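Local atomic coordinates of glutamate receptor IIB,Glutamate receptor IIB (Drosophila melanogaster, PDB entry 4WXJ), a protein that binds the neurotransmitter glutamate, here through its isolated ligand-binding domain, and in full length probably works as a glutamate-gated ion channel of the postsynaptic membrane. Residues K179-G184 / T201-Y206; G80-L85 / Q101-V106; S130-V135 / D159-M164; D45-L50 / F56-E61; V185-V188 / T194-F197. One frame throughout, in Å; residues are numbered along the deposited sequence.

Contact 1: K179-G184 / T201-Y206; sequences KNNEEG and TTNLQY
Asn181 and Asn203 meet amide to amide in a small buried contact, the side chains crossing at about a right angle with their amide planes turned 58° apart. CG lies beside the backbone N in both (Asn181 chi1 -74°), bringing the amides together. On the close side Asn181 OD1 sits 3.2 Å from Asn203 ND2, but the angle is too poor for a hydrogen bond. The looser side is bridged by water: it accepts from Asn181 ND2 at 2.8 Å and from Asn203 ND2 at 2.9 Å. The Asn203 amide is anchored beyond this pair, OD1 to Tyr21 OH and ND2 to Asp96 OD2, while Asn181 OD1 has a weak bond to Tyr68 OH. An alanine at Asn181 is likely to leave this water with one donor fewer and a gap beside the Asn203 amide. Away from Asn203 the first helical turn closes on itself: Asn180 OD1 caps it by accepting from Glu183 N at 2.8 Å, and Glu183 OE1 receives Lys179 N from above its carboxylate plane. The two helix starts, with partners in the facing lobe, belong to the polar wall of the interlobe cleft that holds glutamate in the clamshell-like ligand-binding domain of ionotropic receptors.

Contact 2: G80-L85 / Q101-V106; sequences GIIRQL and QARRSV. With GLU (glutamic acid), chain C.
Arg103 and Val106 are the residues through which 101-106 meets helix 80-86, and both rest on Ile82. The segment begins with Gln101, whose carbonyl oxygen accepts a hydrogen bond from Ser105 OG at 2.8 Å and so helps to hold a weakly bonded helical turn together. Next to act is Arg103. Its aliphatic part crosses Ile82 at about a right angle, CG lying 4.1 Å from Ile82 CD1, and its chain is extended from CG to NE (chi2 171°), which carries the guanidinium on beyond the isoleucine to the bound glutamate. There the ligand's carboxylate carbon lies in the guanidinium plane, at its edge. NH1 gives a nearly straight bond to O of the glutamate (2.6 Å, 171°), and NH2 a more bent one to OXT (2.7 Å, 145°): a two-pronged grip on the alpha-carboxylate. The same nitrogens also donate to backbone oxygens, NH1 to Thr98 O and NH2 to Gly69 O, which fixes the rotation of the group. Val106 ends the account, its CG2 packed 3.8 Å from Ile82 CG2. The weakly bonded turn thus packs on helix 80-86 and also on two strands: Trp78 of strand 77-78 touches both Arg103 and Val106, and Phe109 of strand 108-123 lies against Arg103.

Contact 3: S130-V135 / D159-M164; sequences SLHDLV and DTDNRM
His132 and Asp161 make the closest approach between these two helices: the carboxylate oxygen OD2 of Asp161 lies 3.4 Å from His132 CD2. Imidazole and carboxylate are turned 24° from each other, and OD2 also comes near His132 CG, so its nearest ring atoms are carbons, approached obliquely; NE2 stays 4.3 Å away. Extending CG anti to the backbone nitrogen (chi1 178°) carries the imidazole toward the aspartate. Leu131 CD2 touches Asn162 OD1 at 3.8 Å, the two side chains crossing at about a right angle, and Val135 CG1 lies 4.2 Å from the backbone oxygen of Asp161. In the next shell Asn162 ND2 is hydrogen-bonded to Ser157 OG, and Phe154 of helix 149-155 packs on both Leu131 and Asn162. Both helices are N-capped: Ser130 OG accepts from Asp133 N at 3.1 Å, and Asp159 OD1 uses its anti lone pair for Asn162 N at 3.0 Å. Helix 131-135 thus packs on the start of helix 160-171 in the second lobe, the Leu131 side chain about 13 Å from the bound glutamate; the short axes, 9.8 Å apart, cross at 42°. With aliphatic groups set against oxygens and the imidazole beside a carboxylate, cohesion is mainly van der Waals, and the aspartate would probably favour a protonated His132 only modestly at this solvent-facing rim.

Contact 4: D45-L50 / F56-E61; sequences DLIYML and FDFNFE
Ile47 sends CG2 anti to its backbone nitrogen, and Phe58 sets its ring between the backbone N and the carbonyl carbon (chi1 61°), so that the methyl lands on the phenylalanine face. This CH-pi contact is almost centred: CG2 stands 3.5 Å from the Phe58 ring centroid, 6° off the normal. The far edge of the same ring points into Tyr48, a T-shaped pair with planes at 85° and centroids 5.0 Å apart; Phe58 CZ hangs over the tyrosine centre. An alanine in place of Phe58 would probably leave the Ile47 methyl without its aromatic floor and the Tyr48 ring free to turn. Along the strand on one side of Phe58, Phe60 CZ passes Ile47 CB at 3.7 Å; on the other, Phe56 CE2 comes to 3.4 Å from Leu50 O. Strand 57-62 runs beside strand 10-15, and helix 42-54 belongs to the beta-alpha-beta crossover between them. Held by methyl-aromatic and ring-ring contacts, the helix is fastened to the sheet by dispersion rather than by polar bonds.

Contact 5: V185-V188 / T194-F197; sequences VDRV and TYAF
Arg187 and Tyr195 form a flat stack: the guanidinium lies over one face of the tyrosine ring with the planes only 4° apart and the centres 4.0 Å from each other. Cation-pi and CH-pi contacts combine here, since CD also stands over the ring, 3.6 Å from its centroid. The chain is extended from CG to NE, laying methylene and guanidinium groups across the same face. Outside hydrogen bonds hold both polar ends, Arg187 NH1 to Asp175 O and Tyr195 OH to Ala176 O. Apolar contact falls to Val188, whose CG2 reaches Phe197 CB at 3.5 Å and Tyr195 CD2 at 3.9 Å. Finally, one water bridges the backbones, donating to Val188 O at 2.6 Å and to Tyr195 O at 2.9 Å. Helix 181-191 is thus laid on strand 195-200, whose parallel neighbour is strand 141-143, the helix-on-sheet packing of a beta-alpha-beta crossover, here in the second lobe of the periplasmic-binding-protein-like fold.

From the N terminus, contact 4 closes first, a short loop fastening helix 42-54 to strand 57-62 at the far end of the first lobe. Contact 2 follows in series, joining helix 80-86 to the turn at 101-106 beside the ligand. Contact 3 then closes a loop in the second lobe between helices 131-135 and 160-171, its centre about 40 Å from that of contact 4. Contact 1 opens next, at 179-184, and closes at 201-206 around contact 5, the sole nesting; none cross. These two share helix 181-191, which thereby holds both strand 195-200 and the start of helix 201-208; they touch where Gly184 CA lies 3.7 Å from Phe197 CE1.

Contact 1: K179-G184 / T201-Y206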
# COMPACT_ATOMS: atom_id res chain seq x y z
N LYS A 179 -3.60 -10.46 5.77
CA LYS A 179 -4.13 -10.29 4.42
C LYS A 179 -4.14 -8.82 3.98
O LYS A 179 -4.13 -8.53 2.79
CB LYS A 179 -5.55 -10.87 4.32
CG LYS A 179 -6.65 -9.99 4.88
CD LYS A 179 -7.99 -10.71 4.88
CE LYS A 179 -8.52 -10.91 3.47
NZ LYS A 179 -9.87 -11.52 3.45
N ASN A 180 -4.16 -7.90 4.94
CA ASN A 180 -4.18 -6.48 4.63
C ASN A 180 -3.83 -5.61 5.83
O ASN A 180 -3.58 -6.12 6.92
CB ASN A 180 -5.56 -6.08 4.08
CG ASN A 180 -6.70 -6.47 5.01
OD1 ASN A 180 -6.56 -6.45 6.23
ND2 ASN A 180 -7.84 -6.83 4.42
N ASN A 181 -3.79 -4.29 5.62
CA ASN A 181 -3.49 -3.35 6.69
C ASN A 181 -4.49 -3.42 7.83
O ASN A 181 -4.12 -3.32 9.00
CB ASN A 181 -3.45 -1.91 6.15
CG ASN A 181 -2.20 -1.63 5.33
OD1 ASN A 181 -2.29 -1.18 4.19
ND2 ASN A 181 -1.04 -1.88 5.92
N GLU A 182 -5.77 -3.60 7.49
CA GLU A 182 -6.83 -3.64 8.49
C GLU A 182 -6.61 -4.78 9.48
O GLU A 182 -6.68 -4.56 10.69
CB GLU A 182 -8.20 -3.80 7.82
CG GLU A 182 -8.69 -2.57 7.08
CD GLU A 182 -8.01 -2.35 5.73
OE1 GLU A 182 -7.24 -3.24 5.30
OE2 GLU A 182 -8.25 -1.30 5.11
N GLU A 183 -6.35 -5.97 8.97
CA GLU A 183 -6.11 -7.13 9.83
C GLU A 183 -4.85 -6.93 10.66
O GLU A 183 -4.79 -7.35 11.82
CB GLU A 183 -5.99 -8.41 9.00
CG GLU A 183 -5.87 -9.68 9.84
CD GLU A 183 -5.50 -10.91 9.02
OE1 GLU A 183 -5.73 -10.90 7.79
OE2 GLU A 183 -4.98 -11.88 9.60
N GLY A 184 -3.84 -6.31 10.07
CA GLY A 184 -2.60 -6.03 10.77
C GLY A 184 -2.83 -5.13 11.97
O GLY A 184 -2.40 -5.44 13.08
N THR A 201 4.79 3.84 6.14
CA THR A 201 4.61 4.99 7.02
C THR A 201 3.33 5.76 6.74
O THR A 201 2.72 6.33 7.64
CB THR A 201 5.81 5.95 6.91
OG1 THR A 201 6.05 6.25 5.53
CG2 THR A 201 7.05 5.30 7.51
N THR A 202 2.92 5.78 5.47
CA THR A 202 1.67 6.41 5.08
C THR A 202 0.49 5.78 5.81
O THR A 202 -0.27 6.46 6.51
CB THR A 202 1.44 6.29 3.56
OG1 THR A 202 1.66 4.93 3.16
CG2 THR A 202 2.38 7.20 2.81
N ASN A 203 0.36 4.47 5.66
CA ASN A 203 -0.74 3.73 6.27
C ASN A 203 -0.63 3.74 7.79
O ASN A 203 -1.64 3.78 8.49
CB ASN A 203 -0.76 2.30 5.76
CG ASN A 203 -0.94 2.22 4.25
OD1 ASN A 203 -1.65 3.04 3.67
ND2 ASN A 203 -0.30 1.24 3.62
N LEU A 204 0.60 3.71 8.29
CA LEU A 204 0.84 3.74 9.73
C LEU A 204 0.33 5.05 10.32
O LEU A 204 -0.33 5.05 11.36
CB LEU A 204 2.33 3.57 10.03
CG LEU A 204 2.67 3.28 11.50
CD1 LEU A 204 3.93 2.43 11.58
CD2 LEU A 204 2.86 4.56 12.30
N GLN A 205 0.64 6.16 9.65
CA GLN A 205 0.19 7.47 10.09
C GLN A 205 -1.33 7.53 10.14
O GLN A 205 -1.91 8.04 11.10
CB GLN A 205 0.72 8.57 9.16
CG GLN A 205 0.33 9.98 9.58
CD GLN A 205 0.62 11.02 8.52
OE1 GLN A 205 0.95 10.70 7.38
NE2 GLN A 205 0.49 12.29 8.89
N TYR A 206 -1.97 7.00 9.10
CA TYR A 206 -3.42 7.02 9.01
C TYR A 206 -4.07 6.32 10.20
O TYR A 206 -5.03 6.83 10.77
CB TYR A 206 -3.89 6.35 7.72
CG TYR A 206 -5.39 6.23 7.63
CD1 TYR A 206 -6.17 7.29 7.20
CD2 TYR A 206 -6.03 5.05 7.99
CE1 TYR A 206 -7.55 7.18 7.12
CE2 TYR A 206 -7.40 4.93 7.92
CZ TYR A 206 -8.16 6.00 7.48
OH TYR A 206 -9.52 5.89 7.40
O HOH W 1 1.29 -0.84 4.76

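Contact 2: G80-L85 / Q101-V106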
# COMPACT_ATOMS: atom_id res chain seq x y z
N GLY A 80 -4.58 -9.99 -7.80
CA GLY A 80 -4.85 -8.60 -7.46
C GLY A 80 -4.86 -7.65 -8.64
O GLY A 80 -5.15 -8.04 -9.77
N ILE A 81 -4.52 -6.39 -8.36
CA ILE A 81 -4.53 -5.34 -9.37
C ILE A 81 -3.55 -5.64 -10.50
O ILE A 81 -3.85 -5.39 -11.67
CB ILE A 81 -4.19 -3.97 -8.75
CG1 ILE A 81 -5.22 -3.61 -7.67
CG2 ILE A 81 -4.13 -2.89 -9.83
CD1 ILE A 81 -4.87 -2.37 -6.87
N ILE A 82 -2.38 -6.16 -10.15
CA ILE A 82 -1.35 -6.46 -11.13
C ILE A 82 -1.86 -7.46 -12.17
O ILE A 82 -1.58 -7.34 -13.36
CB ILE A 82 -0.08 -7.01 -10.46
CG1 ILE A 82 0.47 -6.01 -9.44
CG2 ILE A 82 0.99 -7.33 -11.51
CD1 ILE A 82 0.89 -4.67 -10.02
N ARG A 83 -2.62 -8.46 -11.71
CA ARG A 83 -3.15 -9.49 -12.61
C ARG A 83 -4.10 -8.89 -13.64
O ARG A 83 -4.04 -9.23 -14.82
CB ARG A 83 -3.86 -10.58 -11.81
CG ARG A 83 -4.47 -11.69 -12.67
CD ARG A 83 -3.43 -12.39 -13.52
NE ARG A 83 -4.00 -13.46 -14.34
CZ ARG A 83 -4.23 -14.70 -13.90
NH1 ARG A 83 -3.94 -15.05 -12.66
NH2 ARG A 83 -4.75 -15.60 -14.72
N GLN A 84 -4.98 -8.00 -13.20
CA GLN A 84 -5.95 -7.37 -14.09
C GLN A 84 -5.28 -6.56 -15.19
O GLN A 84 -5.80 -6.43 -16.29
CB GLN A 84 -6.91 -6.48 -13.30
CG GLN A 84 -7.73 -7.21 -12.27
CD GLN A 84 -8.55 -8.34 -12.87
OE1 GLN A 84 -9.31 -8.13 -13.82
NE2 GLN A 84 -8.38 -9.54 -12.34
N LEU A 85 -4.11 -6.01 -14.88
CA LEU A 85 -3.35 -5.23 -15.85
C LEU A 85 -2.64 -6.14 -16.85
O LEU A 85 -2.60 -5.84 -18.04
CB LEU A 85 -2.34 -4.33 -15.14
CG LEU A 85 -2.95 -3.10 -14.46
CD1 LEU A 85 -2.03 -2.57 -13.37
CD2 LEU A 85 -3.22 -2.02 -15.49
N GLN A 101 10.40 -4.55 -7.83
CA GLN A 101 11.13 -5.09 -8.96
C GLN A 101 10.31 -6.15 -9.70
O GLN A 101 10.27 -6.17 -10.93
CB GLN A 101 12.46 -5.67 -8.49
CG GLN A 101 13.25 -6.38 -9.57
CD GLN A 101 13.08 -7.88 -9.51
OE1 GLN A 101 13.61 -8.54 -8.62
NE2 GLN A 101 12.33 -8.43 -10.46
N ALA A 102 9.66 -7.03 -8.94
CA ALA A 102 8.86 -8.09 -9.53
C ALA A 102 7.67 -7.53 -10.30
O ALA A 102 7.35 -8.00 -11.39
CB ALA A 102 8.38 -9.04 -8.45
N ARG A 103 7.01 -6.52 -9.74
CA ARG A 103 5.86 -5.91 -10.39
C ARG A 103 6.26 -5.16 -11.65
O ARG A 103 5.59 -5.25 -12.68
CB ARG A 103 5.15 -4.96 -9.42
CG ARG A 103 4.42 -5.67 -8.30
CD ARG A 103 3.92 -4.70 -7.26
NE ARG A 103 3.14 -5.36 -6.22
CZ ARG A 103 2.71 -4.76 -5.11
NH1 ARG A 103 3.00 -3.49 -4.89
NH2 ARG A 103 2.00 -5.44 -4.22
N ARG A 104 7.36 -4.42 -11.57
CA ARG A 104 7.84 -3.64 -12.70
C ARG A 104 8.25 -4.53 -13.87
O ARG A 104 8.35 -4.08 -15.01
CB ARG A 104 9.00 -2.74 -12.27
CG ARG A 104 9.52 -1.80 -13.35
CD ARG A 104 8.44 -0.85 -13.85
NE ARG A 104 8.96 0.07 -14.85
CZ ARG A 104 9.09 -0.21 -16.14
NH1 ARG A 104 8.73 -1.40 -16.61
NH2 ARG A 104 9.58 0.70 -16.97
N SER A 105 8.49 -5.81 -13.58
CA SER A 105 8.89 -6.76 -14.61
C SER A 105 7.71 -7.17 -15.50
O SER A 105 7.92 -7.58 -16.64
CB SER A 105 9.49 -8.02 -13.97
OG SER A 105 10.67 -7.70 -13.24
N VAL A 106 6.50 -7.05 -14.98
CA VAL A 106 5.30 -7.53 -15.68
C VAL A 106 4.35 -6.40 -16.08
O VAL A 106 3.56 -6.56 -17.01
CB VAL A 106 4.53 -8.55 -14.83
CG1 VAL A 106 5.34 -9.84 -14.69
CG2 VAL A 106 4.19 -7.98 -13.46
N GLU C . 1.74 -0.84 -0.62
CA GLU C . 2.11 -2.27 -0.40
C GLU C . 2.08 -3.03 -1.72
O GLU C . 1.93 -2.43 -2.78
CB GLU C . 1.16 -2.91 0.61
CG GLU C . 1.37 -2.45 2.05
CD GLU C . 2.52 -3.16 2.75
OE1 GLU C . 2.89 -2.73 3.87
OE2 GLU C . 3.06 -4.15 2.20
OXT GLU C . 2.21 -4.26 -1.75

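Contact 3: S130-V135 / D159-M164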
# COMPACT_ATOMS: atom_id res chain seq x y z
N SER A 130 13.43 0.07 18.53
CA SER A 130 14.02 0.03 17.19
C SER A 130 13.79 -1.31 16.52
O SER A 130 13.40 -2.29 17.17
CB SER A 130 15.52 0.32 17.25
OG SER A 130 16.24 -0.82 17.68
N LEU A 131 14.03 -1.36 15.21
CA LEU A 131 13.92 -2.60 14.45
C LEU A 131 14.94 -3.62 14.94
O LEU A 131 14.63 -4.81 15.06
CB LEU A 131 14.11 -2.33 12.96
CG LEU A 131 14.04 -3.56 12.04
CD1 LEU A 131 12.67 -4.21 12.10
CD2 LEU A 131 14.40 -3.17 10.62
N HIS A 132 16.17 -3.17 15.21
CA HIS A 132 17.22 -4.06 15.71
C HIS A 132 16.78 -4.70 17.02
O HIS A 132 17.01 -5.89 17.24
CB HIS A 132 18.53 -3.30 15.91
CG HIS A 132 19.63 -4.15 16.47
ND1 HIS A 132 20.58 -3.66 17.34
CD2 HIS A 132 19.93 -5.45 16.29
CE1 HIS A 132 21.42 -4.63 17.67
NE2 HIS A 132 21.05 -5.73 17.04
N ASP A 133 16.16 -3.91 17.89
CA ASP A 133 15.68 -4.42 19.16
C ASP A 133 14.54 -5.41 18.95
O ASP A 133 14.47 -6.44 19.62
CB ASP A 133 15.21 -3.27 20.06
CG ASP A 133 16.34 -2.31 20.41
OD1 ASP A 133 17.52 -2.71 20.33
OD2 ASP A 133 16.04 -1.15 20.77
N LEU A 134 13.66 -5.11 18.00
CA LEU A 134 12.51 -5.96 17.71
C LEU A 134 12.95 -7.35 17.22
O LEU A 134 12.40 -8.37 17.66
CB LEU A 134 11.61 -5.30 16.66
CG LEU A 134 10.35 -6.07 16.25
CD1 LEU A 134 9.43 -6.31 17.45
CD2 LEU A 134 9.60 -5.32 15.16
N VAL A 135 13.93 -7.38 16.33
CA VAL A 135 14.39 -8.65 15.76
C VAL A 135 15.25 -9.44 16.74
O VAL A 135 15.35 -10.66 16.63
CB VAL A 135 15.19 -8.43 14.45
CG1 VAL A 135 14.35 -7.71 13.41
CG2 VAL A 135 16.48 -7.64 14.72
N ASP A 159 20.99 -7.26 3.84
CA ASP A 159 21.32 -6.74 5.16
C ASP A 159 21.04 -7.78 6.24
O ASP A 159 19.95 -8.35 6.30
CB ASP A 159 20.52 -5.46 5.44
CG ASP A 159 20.78 -4.90 6.82
OD1 ASP A 159 20.01 -5.22 7.75
OD2 ASP A 159 21.75 -4.13 6.98
N THR A 160 22.04 -8.03 7.08
CA THR A 160 21.96 -9.07 8.10
C THR A 160 20.77 -8.90 9.03
O THR A 160 20.06 -9.87 9.33
CB THR A 160 23.25 -9.10 8.95
OG1 THR A 160 24.38 -9.29 8.09
CG2 THR A 160 23.21 -10.24 9.96
N ASP A 161 20.54 -7.68 9.50
CA ASP A 161 19.43 -7.41 10.41
C ASP A 161 18.08 -7.64 9.73
O ASP A 161 17.14 -8.12 10.36
CB ASP A 161 19.50 -5.98 10.94
CG ASP A 161 20.41 -5.86 12.16
OD1 ASP A 161 21.31 -6.71 12.32
OD2 ASP A 161 20.22 -4.91 12.95
N ASN A 162 17.98 -7.31 8.45
CA ASN A 162 16.75 -7.55 7.70
C ASN A 162 16.55 -9.03 7.41
O ASN A 162 15.43 -9.53 7.42
CB ASN A 162 16.74 -6.75 6.39
CG ASN A 162 16.54 -5.26 6.62
OD1 ASN A 162 16.02 -4.84 7.66
ND2 ASN A 162 16.93 -4.45 5.64
N ARG A 163 17.65 -9.74 7.16
CA ARG A 163 17.61 -11.19 7.02
C ARG A 163 17.07 -11.85 8.29
O ARG A 163 16.24 -12.76 8.22
CB ARG A 163 19.00 -11.76 6.71
CG ARG A 163 19.47 -11.55 5.28
CD ARG A 163 20.87 -12.11 5.10
NE ARG A 163 21.31 -12.09 3.71
CZ ARG A 163 21.03 -13.04 2.82
NH1 ARG A 163 20.29 -14.10 3.17
NH2 ARG A 163 21.48 -12.94 1.58
N MET A 164 17.54 -11.38 9.44
CA MET A 164 17.11 -11.93 10.72
C MET A 164 15.62 -11.66 10.95
O MET A 164 14.90 -12.53 11.43
CB MET A 164 17.92 -11.34 11.87
CG MET A 164 19.35 -11.87 11.96
SD MET A 164 20.04 -11.76 13.62
CE MET A 164 20.32 -10.00 13.79

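Contact 4: D45-L50 / F56-E61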
# COMPACT_ATOMS: atom_id res chain seq x y z
N ASP A 45 -10.09 10.74 -5.65
CA ASP A 45 -9.81 12.14 -5.95
C ASP A 45 -8.70 12.29 -7.00
O ASP A 45 -8.81 13.12 -7.90
CB ASP A 45 -9.41 12.89 -4.68
CG ASP A 45 -10.56 13.08 -3.72
OD1 ASP A 45 -11.73 12.83 -4.11
OD2 ASP A 45 -10.31 13.50 -2.57
N LEU A 46 -7.65 11.48 -6.89
CA LEU A 46 -6.49 11.63 -7.77
C LEU A 46 -6.83 11.23 -9.21
O LEU A 46 -6.31 11.83 -10.15
CB LEU A 46 -5.32 10.79 -7.25
CG LEU A 46 -4.04 10.85 -8.08
CD1 LEU A 46 -3.56 12.28 -8.28
CD2 LEU A 46 -2.94 10.01 -7.44
N ILE A 47 -7.69 10.23 -9.37
CA ILE A 47 -8.10 9.81 -10.71
C ILE A 47 -9.01 10.87 -11.33
O ILE A 47 -8.92 11.16 -12.52
CB ILE A 47 -8.83 8.45 -10.69
CG1 ILE A 47 -7.86 7.33 -10.30
CG2 ILE A 47 -9.46 8.14 -12.05
CD1 ILE A 47 -6.75 7.06 -11.30
N TYR A 48 -9.90 11.45 -10.51
CA TYR A 48 -10.74 12.55 -10.96
C TYR A 48 -9.89 13.74 -11.40
O TYR A 48 -10.14 14.34 -12.45
CB TYR A 48 -11.70 13.00 -9.85
CG TYR A 48 -13.03 12.28 -9.86
CD1 TYR A 48 -14.01 12.60 -10.79
CD2 TYR A 48 -13.32 11.29 -8.93
CE1 TYR A 48 -15.23 11.96 -10.81
CE2 TYR A 48 -14.54 10.64 -8.93
CZ TYR A 48 -15.49 10.98 -9.87
OH TYR A 48 -16.71 10.33 -9.88
N MET A 49 -8.89 14.08 -10.60
CA MET A 49 -7.99 15.18 -10.91
C MET A 49 -7.20 14.91 -12.18
O MET A 49 -7.02 15.80 -13.01
CB MET A 49 -7.04 15.44 -9.74
CG MET A 49 -7.72 15.96 -8.48
SD MET A 49 -6.77 15.65 -6.98
CE MET A 49 -5.40 16.78 -7.20
N LEU A 50 -6.74 13.67 -12.33
CA LEU A 50 -5.99 13.28 -13.52
C LEU A 50 -6.89 13.18 -14.74
O LEU A 50 -6.47 13.48 -15.86
CB LEU A 50 -5.28 11.94 -13.28
CG LEU A 50 -4.04 11.97 -12.39
CD1 LEU A 50 -3.59 10.55 -12.05
CD2 LEU A 50 -2.91 12.73 -13.08
N PHE A 56 -9.69 12.20 -19.89
CA PHE A 56 -10.15 10.84 -20.18
C PHE A 56 -11.32 10.50 -19.28
O PHE A 56 -11.46 11.05 -18.19
CB PHE A 56 -9.01 9.82 -20.00
CG PHE A 56 -8.47 9.74 -18.60
CD1 PHE A 56 -9.15 9.06 -17.60
CD2 PHE A 56 -7.25 10.33 -18.27
CE1 PHE A 56 -8.65 8.98 -16.32
CE2 PHE A 56 -6.74 10.26 -16.99
CZ PHE A 56 -7.44 9.58 -16.01
N ASP A 57 -12.18 9.59 -19.74
CA ASP A 57 -13.22 9.02 -18.90
C ASP A 57 -12.67 7.78 -18.23
O ASP A 57 -11.65 7.24 -18.65
CB ASP A 57 -14.48 8.70 -19.71
CG ASP A 57 -15.38 9.90 -19.89
OD1 ASP A 57 -16.28 10.09 -19.05
OD2 ASP A 57 -15.18 10.65 -20.87
N PHE A 58 -13.34 7.32 -17.18
CA PHE A 58 -12.86 6.16 -16.44
C PHE A 58 -13.97 5.45 -15.68
O PHE A 58 -15.00 6.04 -15.36
CB PHE A 58 -11.76 6.58 -15.46
CG PHE A 58 -12.21 7.57 -14.43
CD1 PHE A 58 -12.76 7.14 -13.23
CD2 PHE A 58 -12.10 8.93 -14.67
CE1 PHE A 58 -13.18 8.06 -12.28
CE2 PHE A 58 -12.52 9.85 -13.73
CZ PHE A 58 -13.06 9.41 -12.53
N ASN A 59 -13.74 4.17 -15.40
CA ASN A 59 -14.66 3.36 -14.62
C ASN A 59 -13.90 2.57 -13.56
O ASN A 59 -13.01 1.79 -13.88
CB ASN A 59 -15.43 2.42 -15.54
CG ASN A 59 -16.39 1.52 -14.78
OD1 ASN A 59 -16.97 1.92 -13.77
ND2 ASN A 59 -16.55 0.29 -15.26
N PHE A 60 -14.25 2.79 -12.30
CA PHE A 60 -13.63 2.06 -11.20
C PHE A 60 -14.15 0.63 -11.14
O PHE A 60 -15.36 0.41 -11.09
CB PHE A 60 -13.88 2.76 -9.87
CG PHE A 60 -12.98 3.94 -9.62
CD1 PHE A 60 -11.65 3.76 -9.28
CD2 PHE A 60 -13.47 5.23 -9.73
CE1 PHE A 60 -10.83 4.84 -9.05
CE2 PHE A 60 -12.65 6.32 -9.50
CZ PHE A 60 -11.33 6.12 -9.16
N GLU A 61 -13.23 -0.33 -11.14
CA GLU A 61 -13.57 -1.74 -10.96
C GLU A 61 -12.67 -2.35 -9.88
O GLU A 61 -11.59 -2.84 -10.18
CB GLU A 61 -13.42 -2.51 -12.27
CG GLU A 61 -14.41 -2.10 -13.34
CD GLU A 61 -14.48 -3.10 -14.48
OE1 GLU A 61 -13.69 -4.06 -14.49
OE2 GLU A 61 -15.34 -2.92 -15.37

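Contact 5: V185-V188 / T194-F197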
# COMPACT_ATOMS: atom_id res chain seq x y z
N VAL A 185 -3.51 -4.01 11.75
CA VAL A 185 -3.84 -3.08 12.82
C VAL A 185 -4.75 -3.72 13.86
O VAL A 185 -4.55 -3.53 15.07
CB VAL A 185 -4.52 -1.81 12.25
CG1 VAL A 185 -4.98 -0.88 13.38
CG2 VAL A 185 -3.58 -1.07 11.32
N ASP A 186 -5.75 -4.47 13.40
CA ASP A 186 -6.64 -5.18 14.31
C ASP A 186 -5.87 -6.15 15.20
O ASP A 186 -6.18 -6.32 16.37
CB ASP A 186 -7.72 -5.94 13.54
CG ASP A 186 -8.68 -5.03 12.80
OD1 ASP A 186 -8.65 -3.80 13.04
OD2 ASP A 186 -9.47 -5.54 11.98
N ARG A 187 -4.85 -6.79 14.63
CA ARG A 187 -4.07 -7.78 15.37
C ARG A 187 -3.19 -7.13 16.43
O ARG A 187 -3.00 -7.70 17.51
CB ARG A 187 -3.22 -8.60 14.41
CG ARG A 187 -2.51 -9.77 15.08
CD ARG A 187 -1.89 -10.71 14.06
NE ARG A 187 -1.10 -11.75 14.70
CZ ARG A 187 -0.44 -12.70 14.06
NH1 ARG A 187 -0.46 -12.75 12.73
NH2 ARG A 187 0.26 -13.60 14.73
N VAL A 188 -2.65 -5.95 16.14
CA VAL A 188 -1.84 -5.23 17.13
C VAL A 188 -2.72 -4.80 18.30
O VAL A 188 -2.31 -4.90 19.46
CB VAL A 188 -1.16 -3.99 16.51
CG1 VAL A 188 -0.45 -3.17 17.59
CG2 VAL A 188 -0.18 -4.40 15.44
N THR A 194 1.78 -7.98 22.26
CA THR A 194 2.53 -9.19 21.94
C THR A 194 2.71 -9.34 20.43
O THR A 194 3.28 -10.33 19.96
CB THR A 194 1.84 -10.45 22.50
OG1 THR A 194 0.54 -10.59 21.89
CG2 THR A 194 1.69 -10.35 24.01
N TYR A 195 2.23 -8.36 19.67
CA TYR A 195 2.38 -8.36 18.22
C TYR A 195 2.58 -6.95 17.68
O TYR A 195 1.81 -6.04 17.98
CB TYR A 195 1.15 -9.00 17.56
CG TYR A 195 1.25 -9.10 16.05
CD1 TYR A 195 1.97 -10.12 15.45
CD2 TYR A 195 0.63 -8.16 15.24
CE1 TYR A 195 2.06 -10.21 14.07
CE2 TYR A 195 0.72 -8.24 13.86
CZ TYR A 195 1.44 -9.27 13.28
OH TYR A 195 1.53 -9.35 11.91
N ALA A 196 3.64 -6.79 16.88
CA ALA A 196 3.93 -5.52 16.22
C ALA A 196 3.78 -5.70 14.71
O ALA A 196 4.06 -6.77 14.18
CB ALA A 196 5.32 -5.05 16.58
N PHE A 197 3.33 -4.65 14.04
CA PHE A 197 3.02 -4.73 12.62
C PHE A 197 3.96 -3.85 11.81
O PHE A 197 4.02 -2.64 12.01
CB PHE A 197 1.56 -4.33 12.38
CG PHE A 197 1.07 -4.61 10.98
CD1 PHE A 197 1.19 -5.87 10.42
CD2 PHE A 197 0.46 -3.61 10.24
CE1 PHE A 197 0.74 -6.12 9.14
CE2 PHE A 197 -0.00 -3.86 8.96
CZ PHE A 197 0.14 -5.12 8.41
O HOH W 2 -0.03 -5.88 20.25